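Local coordinates for beta-hydroxyacyl-(Acyl-carrier-protein) dehydratase FabA/FabZ (Xenorhabdus doucetiae, PDB 6QSR), which probably acts as a hotdog-fold dehydratase on carrier-bound hydroxyacyl chains in aryl polyene pigment biosynthesis, working in a complex of two different subunits, at residues C54-T57 against G62-S65; V58-D61 against F67-Q70; W77-M82 against P119-G124; A84-V89 against L127-N132. One frame throughout, in Å; residues are numbered along the deposited sequence.

Contact 1: residues C54-T57 against G62-S65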
loop_
_atom_site.group_PDB
_atom_site.type_symbol
_atom_site.label_atom_id
_atom_site.label_comp_id
_atom_site.label_asym_id
_atom_site.label_seq_id
_atom_site.Cartn_x
_atom_site.Cartn_y
_atom_site.Cartn_z
ATOM N N CYS B 54 -1.123 -8.483 13.930
ATOM C CA CYS B 54 0.109 -8.971 13.323
ATOM C C CYS B 54 1.262 -8.064 13.717
ATOM O O CYS B 54 1.065 -6.915 14.136
ATOM C CB CYS B 54 0.005 -8.994 11.797
ATOM S SG CYS B 54 -1.152 -10.206 11.140
ATOM N N GLN B 55 2.468 -8.579 13.536
ATOM C CA GLN B 55 3.663 -7.916 13.999
ATOM C C GLN B 55 4.760 -7.953 12.948
ATOM O O GLN B 55 4.849 -8.888 12.150
ATOM C CB GLN B 55 4.137 -8.576 15.298
ATOM C CG GLN B 55 5.048 -7.711 16.138
ATOM C CD GLN B 55 5.276 -8.283 17.528
ATOM O OE1 GLN B 55 5.978 -9.275 17.684
ATOM N NE2 GLN B 55 4.700 -7.644 18.545
ATOM N N VAL B 56 5.588 -6.912 12.948
ATOM C CA VAL B 56 6.735 -6.840 12.056
ATOM C C VAL B 56 7.769 -5.886 12.628
ATOM O O VAL B 56 7.408 -4.905 13.278
ATOM C CB VAL B 56 6.308 -6.409 10.635
ATOM C CG1 VAL B 56 5.799 -4.969 10.604
ATOM C CG2 VAL B 56 7.452 -6.611 9.649
ATOM N N THR B 57 9.045 -6.173 12.379
ATOM C CA THR B 57 10.143 -5.379 12.942
ATOM C C THR B 57 10.879 -4.651 11.811
ATOM O O THR B 57 11.141 -5.227 10.759
ATOM C CB THR B 57 11.082 -6.269 13.797
ATOM O OG1 THR B 57 10.322 -6.862 14.856
ATOM C CG2 THR B 57 12.234 -5.466 14.413
ATOM N N GLY B 62 15.202 -8.271 7.725
ATOM C CA GLY B 62 13.839 -8.799 7.642
ATOM C C GLY B 62 13.112 -8.423 6.370
ATOM O O GLY B 62 13.692 -7.848 5.448
ATOM N N VAL B 63 11.815 -8.721 6.367
ATOM C CA VAL B 63 10.943 -8.526 5.206
ATOM C C VAL B 63 10.788 -7.056 4.744
ATOM O O VAL B 63 10.463 -6.795 3.587
ATOM C CB VAL B 63 9.538 -9.144 5.438
ATOM C CG1 VAL B 63 9.640 -10.628 5.800
ATOM C CG2 VAL B 63 8.739 -8.373 6.484
ATOM N N LEU B 64 11.004 -6.105 5.649
ATOM C CA LEU B 64 10.923 -4.691 5.310
ATOM C C LEU B 64 12.219 -4.108 4.721
ATOM O O LEU B 64 12.199 -2.981 4.234
ATOM C CB LEU B 64 10.516 -3.878 6.548
ATOM C CG LEU B 64 9.219 -4.313 7.217
ATOM C CD1 LEU B 64 9.015 -3.502 8.480
ATOM C CD2 LEU B 64 8.023 -4.155 6.301
ATOM N N SER B 65 13.325 -4.862 4.724
ATOM C CA SER B 65 14.630 -4.315 4.283
ATOM C C SER B 65 14.687 -3.734 2.853
ATOM O O SER B 65 15.340 -2.710 2.656
ATOM C CB SER B 65 15.774 -5.300 4.528
ATOM O OG SER B 65 15.669 -6.459 3.740
HETATM O O HOH W 1 12.309 -6.068 8.346
#
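Val56 and Leu64 reach toward each other and meet tip to tip. The methyl CG2 of Val56 lies 3.7 Å from CD1 of Leu64 and almost as near to its CG, so the valine methyl rests against the branch point of the leucine. Val56 holds CG2 anti to its backbone N (CG1 at chi1 67°), which turns this methyl toward the loop. CG2 of Val63 comes to the same methyl, with Val56 CG2 and Val63 CG2 3.8 Å apart. One valine methyl therefore serves two neighbours on the loop. Residues 54-57 end a strand of the antiparallel hotdog sheet, and Gly62 to Ser65 form a type I beta turn in the loop that follows. The turn is closed twice on Gly62 O: Ser65 N donates at 3.1 Å, and Ser65 OG donates to Gly62 O at 3.0 Å with a C=O...OG angle of 165°. A water bridges the segments, donating a hydrogen bond to Thr57 O at 2.8 Å and accepting one from Leu64 N at 3.0 Å. Leu64 CD1 packs 3.6 Å from Thr57 O, beside this bridge. Val56 also touches Met82 of helix 79-97, and Thr57 N is hydrogen-bonded to Glu42 OE1.

Contact 2: residues V58-D61 against F67-Q70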
loop_
_atom_site.group_PDB
_atom_site.type_symbol
_atom_site.label_atom_id
_atom_site.label_comp_id
_atom_site.label_asym_id
_atom_site.label_seq_id
_atom_site.Cartn_x
_atom_site.Cartn_y
_atom_site.Cartn_z
ATOM N N VAL B 58 11.178 -3.372 12.025
ATOM C CA VAL B 58 11.895 -2.570 11.039
ATOM C C VAL B 58 13.384 -2.913 11.157
ATOM O O VAL B 58 14.094 -2.390 12.022
ATOM C CB VAL B 58 11.647 -1.052 11.216
ATOM C CG1 VAL B 58 12.358 -0.269 10.116
ATOM C CG2 VAL B 58 10.153 -0.731 11.193
ATOM N N SER B 59 13.848 -3.808 10.291
ATOM C CA SER B 59 15.213 -4.336 10.358
ATOM C C SER B 59 15.853 -4.404 8.977
ATOM O O SER B 59 15.152 -4.450 7.970
ATOM C CB SER B 59 15.191 -5.744 10.961
ATOM O OG SER B 59 14.566 -6.665 10.073
ATOM N N ARG B 60 17.183 -4.442 8.949
ATOM C CA ARG B 60 17.937 -4.613 7.702
ATOM C C ARG B 60 17.950 -6.064 7.202
ATOM O O ARG B 60 18.246 -6.311 6.031
ATOM C CB ARG B 60 19.382 -4.139 7.873
ATOM C CG ARG B 60 19.530 -2.694 8.324
ATOM C CD ARG B 60 20.993 -2.285 8.415
ATOM N NE ARG B 60 21.626 -2.195 7.094
ATOM C CZ ARG B 60 22.322 -3.160 6.479
ATOM N NH1 ARG B 60 22.515 -4.361 7.032
ATOM N NH2 ARG B 60 22.832 -2.920 5.272
ATOM N N ASP B 61 17.650 -7.018 8.081
ATOM C CA ASP B 61 17.653 -8.444 7.726
ATOM C C ASP B 61 16.261 -9.032 7.452
ATOM O O ASP B 61 16.160 -10.167 6.984
ATOM C CB ASP B 61 18.359 -9.274 8.809
ATOM C CG ASP B 61 17.617 -9.270 10.140
ATOM O OD1 ASP B 61 17.212 -10.357 10.610
ATOM O OD2 ASP B 61 17.441 -8.177 10.716
ATOM N N PHE B 67 12.416 -1.995 1.487
ATOM C CA PHE B 67 11.598 -0.776 1.487
ATOM C C PHE B 67 12.136 0.353 2.381
ATOM O O PHE B 67 11.489 1.402 2.508
ATOM C CB PHE B 67 10.162 -1.139 1.882
ATOM C CG PHE B 67 9.642 -2.347 1.163
ATOM C CD1 PHE B 67 9.200 -2.248 -0.150
ATOM C CD2 PHE B 67 9.657 -3.598 1.770
ATOM C CE1 PHE B 67 8.748 -3.367 -0.836
ATOM C CE2 PHE B 67 9.212 -4.727 1.087
ATOM C CZ PHE B 67 8.753 -4.607 -0.217
ATOM N N LEU B 68 13.307 0.156 2.987
ATOM C CA LEU B 68 13.906 1.191 3.847
ATOM C C LEU B 68 14.504 2.304 2.993
ATOM O O LEU B 68 15.019 2.048 1.897
ATOM C CB LEU B 68 14.997 0.616 4.752
ATOM C CG LEU B 68 14.647 -0.614 5.587
ATOM C CD1 LEU B 68 15.850 -1.045 6.413
ATOM C CD2 LEU B 68 13.431 -0.360 6.455
ATOM N N ASN B 69 14.424 3.533 3.501
ATOM C CA ASN B 69 14.956 4.709 2.808
ATOM C C ASN B 69 16.478 4.794 3.065
ATOM O O ASN B 69 17.050 3.948 3.770
ATOM C CB ASN B 69 14.193 5.989 3.229
ATOM C CG ASN B 69 14.428 6.374 4.681
ATOM O OD1 ASN B 69 15.391 5.934 5.304
ATOM N ND2 ASN B 69 13.537 7.202 5.230
ATOM N N GLN B 70 17.122 5.812 2.510
ATOM C CA GLN B 70 18.590 5.937 2.588
ATOM C C GLN B 70 19.145 6.058 4.021
ATOM O O GLN B 70 20.321 5.771 4.262
ATOM C CB GLN B 70 19.082 7.099 1.712
ATOM C CG GLN B 70 18.628 8.486 2.150
ATOM C CD GLN B 70 18.788 9.535 1.058
ATOM O OE1 GLN B 70 18.267 9.382 -0.047
ATOM N NE2 GLN B 70 19.513 10.597 1.359
#
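Val58 opens the contact with its methyl CG1, which lies 3.8 Å from CD2 of Leu68. The two side chains cross at a slant. CG1 is trans to the backbone N of Val58 (chi1 -177°), which carries it out toward the leucine, while CG2 turns to another side and touches Leu127. Ser59 comes next. Its CB points away from residues 67-70, and it meets Leu68 through the backbone: Ser59 O is 3.8 Å from Leu68 CD1. Arg60 follows at the exposed edge. Its CA is 4.3 Å from Leu68 CD1, and CG of Arg60 stands 4.5 Å from the same methyl. Only the start of the arginine chain lies alongside the leucine. Leu68 thus divides its two methyls, CD2 to the valine and CD1 to Ser59 and Arg60. Both segments belong to the long loop between strands 51-57 and 74-75 of the hotdog domain. Gln123 touches both Arg60 and Leu68, and Leu74 packs on Leu68 as well. Phe67, next to the leucine, packs on Met1 of the partner subunit. Leucine methyls meet a valine methyl, a carbonyl oxygen and the arginine's first carbons, so the contact is made by van der Waals packing, only partly shielded from solvent.

Contact 3: residues W77-M82 against P119-G124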
loop_
_atom_site.group_PDB
_atom_site.type_symbol
_atom_site.label_atom_id
_atom_site.label_comp_id
_atom_site.label_asym_id
_atom_site.label_seq_id
_atom_site.Cartn_x
_atom_site.Cartn_y
_atom_site.Cartn_z
ATOM N N TRP B 77 4.224 5.976 4.799
ATOM C CA TRP B 77 3.193 5.542 3.854
ATOM C C TRP B 77 3.066 4.028 3.664
ATOM O O TRP B 77 1.990 3.542 3.283
ATOM C CB TRP B 77 3.332 6.252 2.498
ATOM C CG TRP B 77 4.641 6.092 1.777
ATOM C CD1 TRP B 77 4.992 5.088 0.927
ATOM C CD2 TRP B 77 5.741 7.013 1.788
ATOM N NE1 TRP B 77 6.248 5.308 0.437
ATOM C CE2 TRP B 77 6.731 6.486 0.942
ATOM C CE3 TRP B 77 5.993 8.223 2.456
ATOM C CZ2 TRP B 77 7.964 7.126 0.726
ATOM C CZ3 TRP B 77 7.220 8.867 2.238
ATOM C CH2 TRP B 77 8.187 8.315 1.379
ATOM N N PHE B 78 4.118 3.276 3.988
ATOM C CA PHE B 78 4.024 1.804 4.033
ATOM C C PHE B 78 3.052 1.254 5.099
ATOM O O PHE B 78 2.713 0.073 5.066
ATOM C CB PHE B 78 5.414 1.162 4.176
ATOM C CG PHE B 78 6.212 1.210 2.919
ATOM C CD1 PHE B 78 6.105 0.197 1.981
ATOM C CD2 PHE B 78 7.027 2.301 2.631
ATOM C CE1 PHE B 78 6.811 0.261 0.793
ATOM C CE2 PHE B 78 7.739 2.370 1.446
ATOM C CZ PHE B 78 7.635 1.343 0.522
ATOM N N ALA B 79 2.619 2.094 6.043
ATOM C CA ALA B 79 1.527 1.762 6.952
ATOM C C ALA B 79 0.284 1.197 6.251
ATOM O O ALA B 79 -0.329 0.249 6.749
ATOM C CB ALA B 79 1.147 2.986 7.787
ATOM N N ILE B 80 -0.088 1.763 5.104
ATOM C CA ILE B 80 -1.260 1.261 4.386
ATOM C C ILE B 80 -1.080 -0.174 3.890
ATOM O O ILE B 80 -2.036 -0.959 3.936
ATOM C CB ILE B 80 -1.729 2.167 3.221
ATOM C CG1 ILE B 80 -0.653 2.362 2.148
ATOM C CG2 ILE B 80 -2.177 3.503 3.774
ATOM C CD1 ILE B 80 -1.083 1.957 0.757
ATOM N N GLU B 81 0.134 -0.520 3.460
ATOM C CA GLU B 81 0.433 -1.871 2.978
ATOM C C GLU B 81 0.530 -2.880 4.121
ATOM O O GLU B 81 0.102 -4.018 3.969
ATOM C CB GLU B 81 1.727 -1.901 2.153
ATOM C CG GLU B 81 2.062 -3.253 1.507
ATOM C CD GLU B 81 1.026 -3.741 0.498
ATOM O OE1 GLU B 81 0.206 -2.929 0.026
ATOM O OE2 GLU B 81 1.029 -4.946 0.163
ATOM N N MET B 82 1.112 -2.482 5.247
ATOM C CA MET B 82 1.130 -3.345 6.422
ATOM C C MET B 82 -0.311 -3.578 6.939
ATOM O O MET B 82 -0.690 -4.707 7.241
ATOM C CB MET B 82 2.053 -2.779 7.505
ATOM C CG MET B 82 3.541 -2.779 7.120
ATOM S SD MET B 82 4.610 -2.166 8.442
ATOM C CE MET B 82 4.262 -0.419 8.310
ATOM N N PRO B 119 7.119 10.648 10.210
ATOM C CA PRO B 119 7.317 10.514 8.762
ATOM C C PRO B 119 7.881 9.160 8.333
ATOM O O PRO B 119 7.644 8.730 7.199
ATOM C CB PRO B 119 8.290 11.651 8.433
ATOM C CG PRO B 119 8.962 12.000 9.702
ATOM C CD PRO B 119 7.995 11.683 10.793
ATOM N N ALA B 120 8.612 8.499 9.228
ATOM C CA ALA B 120 9.149 7.159 8.967
ATOM C C ALA B 120 9.228 6.357 10.250
ATOM O O ALA B 120 9.266 6.929 11.351
ATOM C CB ALA B 120 10.522 7.247 8.314
ATOM N N PHE B 121 9.231 5.032 10.110
ATOM C CA PHE B 121 9.403 4.140 11.261
ATOM C C PHE B 121 10.878 3.806 11.410
ATOM O O PHE B 121 11.499 3.269 10.487
ATOM C CB PHE B 121 8.594 2.856 11.081
ATOM C CG PHE B 121 7.122 3.090 10.864
ATOM C CD1 PHE B 121 6.574 3.027 9.588
ATOM C CD2 PHE B 121 6.278 3.370 11.939
ATOM C CE1 PHE B 121 5.209 3.240 9.389
ATOM C CE2 PHE B 121 4.913 3.579 11.747
ATOM C CZ PHE B 121 4.388 3.528 10.464
ATOM N N THR B 122 11.431 4.099 12.584
ATOM C CA THR B 122 12.864 3.976 12.791
ATOM C C THR B 122 13.296 2.512 12.838
ATOM O O THR B 122 12.558 1.636 13.303
ATOM C CB THR B 122 13.330 4.732 14.056
ATOM O OG1 THR B 122 12.582 4.285 15.181
ATOM C CG2 THR B 122 13.119 6.228 13.898
ATOM N N GLN B 123 14.491 2.271 12.308
ATOM C CA GLN B 123 15.198 0.996 12.396
ATOM C C GLN B 123 15.173 0.461 13.826
ATOM O O GLN B 123 15.452 1.207 14.765
ATOM C CB GLN B 123 16.661 1.207 11.972
ATOM C CG GLN B 123 17.436 -0.068 11.705
ATOM C CD GLN B 123 17.608 -0.316 10.225
ATOM O OE1 GLN B 123 18.478 0.284 9.578
ATOM N NE2 GLN B 123 16.767 -1.186 9.669
ATOM N N GLY B 124 14.826 -0.816 13.983
ATOM C CA GLY B 124 14.676 -1.447 15.302
ATOM C C GLY B 124 13.279 -1.419 15.924
ATOM O O GLY B 124 13.046 -2.086 16.933
#
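This is a buried apolar contact between the start of the central helix of the hotdog fold, helix 79-97, and the short strand 120-121. In this fold a long helix is wrapped by an antiparallel sheet, and here the first turn of that helix meets a phenylalanine from a two-stranded side sheet. That small sheet pairs strand 120-121 with strand 74-75, just before the helix. Phe121 carries the contact from its side, with its CB directed at the helix. Its CG is trans to the carbonyl carbon (chi1 -57°), and the ring reaches inward to Ala79 and Met82. These two residues are three apart, so they lie on one face of the helix. Met82 N donates to Phe78 O at 3.0 Å, one of the backbone bonds in this segment. The outer end of the Phe121 ring meets Ala79: its CZ is 4.2 Å from Ala79 CB, which stands at the ring edge, near the ring plane. Leu154, Val155 and Leu127 from the main sheet also pack on Phe121, so the ring fills a corner between helix and sheet. On another side of the segment, Trp77 NE1 is hydrogen-bonded to Asp46 of the partner subunit, and Ile80 packs on Ile45 of that subunit. The Met82 chain approaches the ring from the opposite direction to Phe121. It bends at its last torsion (chi3 -75°), and its methyl CE comes to rest 3.9 Å from Phe121 CE1.

Contact 4: residues A84-V89 against L127-N132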
loop_
_atom_site.group_PDB
_atom_site.type_symbol
_atom_site.label_atom_id
_atom_site.label_comp_id
_atom_site.label_asym_id
_atom_site.label_seq_id
_atom_site.Cartn_x
_atom_site.Cartn_y
_atom_site.Cartn_z
ATOM N N ALA B 84 -3.110 -3.288 5.107
ATOM C CA ALA B 84 -3.772 -4.060 4.059
ATOM C C ALA B 84 -3.470 -5.545 4.191
ATOM O O ALA B 84 -4.383 -6.386 4.115
ATOM C CB ALA B 84 -3.351 -3.563 2.684
ATOM N N GLN B 85 -2.200 -5.866 4.418
ATOM C CA GLN B 85 -1.796 -7.260 4.568
ATOM C C GLN B 85 -2.336 -7.898 5.839
ATOM O O GLN B 85 -2.658 -9.076 5.822
ATOM C CB GLN B 85 -0.279 -7.420 4.456
ATOM C CG GLN B 85 0.180 -7.273 3.018
ATOM C CD GLN B 85 1.647 -7.573 2.806
ATOM O OE1 GLN B 85 2.271 -8.303 3.580
ATOM N NE2 GLN B 85 2.207 -7.014 1.744
ATOM N N ALA B 86 -2.476 -7.123 6.916
ATOM C CA ALA B 86 -3.123 -7.620 8.127
ATOM C C ALA B 86 -4.569 -8.038 7.855
ATOM O O ALA B 86 -5.016 -9.069 8.352
ATOM C CB ALA B 86 -3.072 -6.582 9.245
ATOM N N ILE B 87 -5.268 -7.263 7.026
ATOM C CA ILE B 87 -6.632 -7.582 6.611
ATOM C C ILE B 87 -6.598 -8.865 5.778
ATOM O O ILE B 87 -7.473 -9.731 5.918
ATOM C CB ILE B 87 -7.295 -6.422 5.811
ATOM C CG1 ILE B 87 -7.471 -5.174 6.687
ATOM C CG2 ILE B 87 -8.657 -6.854 5.259
ATOM C CD1 ILE B 87 -7.680 -3.898 5.891
ATOM N N GLY B 88 -5.592 -8.974 4.912
ATOM C CA GLY B 88 -5.327 -10.195 4.148
ATOM C C GLY B 88 -5.135 -11.442 4.996
ATOM O O GLY B 88 -5.649 -12.513 4.651
ATOM N N VAL B 89 -4.402 -11.301 6.102
ATOM C CA VAL B 89 -4.196 -12.390 7.059
ATOM C C VAL B 89 -5.535 -12.789 7.692
ATOM O O VAL B 89 -5.847 -13.980 7.774
ATOM C CB VAL B 89 -3.166 -12.008 8.152
ATOM C CG1 VAL B 89 -3.160 -13.019 9.298
ATOM C CG2 VAL B 89 -1.765 -11.874 7.551
ATOM N N LEU B 127 6.694 -3.212 15.289
ATOM C CA LEU B 127 5.400 -2.627 14.933
ATOM C C LEU B 127 4.248 -3.614 15.131
ATOM O O LEU B 127 4.295 -4.736 14.634
ATOM C CB LEU B 127 5.436 -2.132 13.476
ATOM C CG LEU B 127 6.451 -1.012 13.204
ATOM C CD1 LEU B 127 6.316 -0.547 11.770
ATOM C CD2 LEU B 127 6.276 0.166 14.162
ATOM N N ASP B 128 3.224 -3.184 15.861
ATOM C CA ASP B 128 1.994 -3.971 16.048
ATOM C C ASP B 128 0.914 -3.418 15.141
ATOM O O ASP B 128 0.520 -2.257 15.278
ATOM C CB ASP B 128 1.525 -3.932 17.504
ATOM C CG ASP B 128 2.430 -4.729 18.420
ATOM O OD1 ASP B 128 2.634 -5.934 18.155
ATOM O OD2 ASP B 128 2.943 -4.147 19.400
ATOM N N ILE B 129 0.446 -4.246 14.206
ATOM C CA ILE B 129 -0.606 -3.850 13.279
ATOM C C ILE B 129 -1.915 -4.519 13.722
ATOM O O ILE B 129 -2.035 -5.744 13.696
ATOM C CB ILE B 129 -0.232 -4.197 11.824
ATOM C CG1 ILE B 129 1.079 -3.488 11.423
ATOM C CG2 ILE B 129 -1.333 -3.765 10.867
ATOM C CD1 ILE B 129 2.330 -4.288 11.683
ATOM N N GLN B 130 -2.877 -3.706 14.154
ATOM C CA GLN B 130 -4.141 -4.201 14.731
ATOM C C GLN B 130 -5.316 -3.635 13.940
ATOM O O GLN B 130 -5.524 -2.417 13.933
ATOM C CB GLN B 130 -4.234 -3.819 16.211
ATOM C CG GLN B 130 -3.328 -4.658 17.103
ATOM C CD GLN B 130 -3.425 -4.297 18.577
ATOM O OE1 GLN B 130 -4.323 -4.761 19.289
ATOM N NE2 GLN B 130 -2.484 -3.484 19.050
ATOM N N MET B 131 -6.056 -4.515 13.258
ATOM C CA MET B 131 -7.207 -4.124 12.423
ATOM C C MET B 131 -8.526 -4.647 13.022
ATOM O O MET B 131 -8.589 -5.792 13.483
ATOM C CB MET B 131 -7.048 -4.640 10.987
ATOM C CG MET B 131 -5.716 -4.314 10.304
ATOM S SD MET B 131 -5.405 -2.539 10.240
ATOM C CE MET B 131 -6.566 -2.009 8.976
ATOM N N ASN B 132 -9.556 -3.797 12.996
ATOM C CA ASN B 132 -10.904 -4.106 13.502
ATOM C C ASN B 132 -11.900 -4.118 12.345
ATOM O O ASN B 132 -11.975 -3.156 11.574
ATOM C CB ASN B 132 -11.363 -3.041 14.500
ATOM C CG ASN B 132 -10.516 -2.996 15.742
ATOM O OD1 ASN B 132 -10.069 -4.024 16.241
ATOM N ND2 ASN B 132 -10.317 -1.800 16.273
#
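Met131 reaches from the strand to the helix and meets both Ala86 and Ile87. Its CB points toward the helix. CG comes next and makes the closest approach, 3.6 Å from Ala86 CB. It also lies 4.1 Å from Ile87 CG1, so this one carbon touches two helix residues. The chain then folds at both chi2 (-58°) and chi3 (-73°), which turns SD and the terminal methyl back along the helix. CE ends 3.8 Å from Ile87 CD1, with CG1 of Ile87 only slightly farther off. The two side chains cross at about a right angle. Ile129, two residues earlier on the same face of the strand, adds its methyl CG2, which is 3.7 Å from Ala86 CB. Ala86 CB thus meets both Ile129 and Met131. The CA atoms of Ala86 and Ile129 are 6.9 Å apart. All four residues are buried. The axes of segments 84-89 and 127-132 approach to 8.3 Å and cross at -63°. This is the middle of the hotdog fold, near the centre of the chain. Strand 126-133 lies between strands 51-57 and 140-149. From these neighbours Val56 packs on Ile129, Val52 on Met131 and Phe143 on Ile87, all beside helix 79-97.

How the contacts relate
From the N terminus, strand 51-57 leads into a long loop. Contact 1 folds this loop back on the end of the strand. Contact 2 starts within contact 1 and closes after it, so the two cross, with Ser65 packed on Arg60. Helix 79-97 follows. Contacts 3 and 4 both use it, at successive turns, and they cross: residues 77-82 and 84-89 come before 119-124 and 127-132, in the same order. Contact 3 ties the helix start to the side strand, and contact 4 ties its middle to the main sheet. Val58 O and Gly124 N join contact 2 to contact 3. Pairing of Val56 with Leu127 joins contact 1 to contact 4.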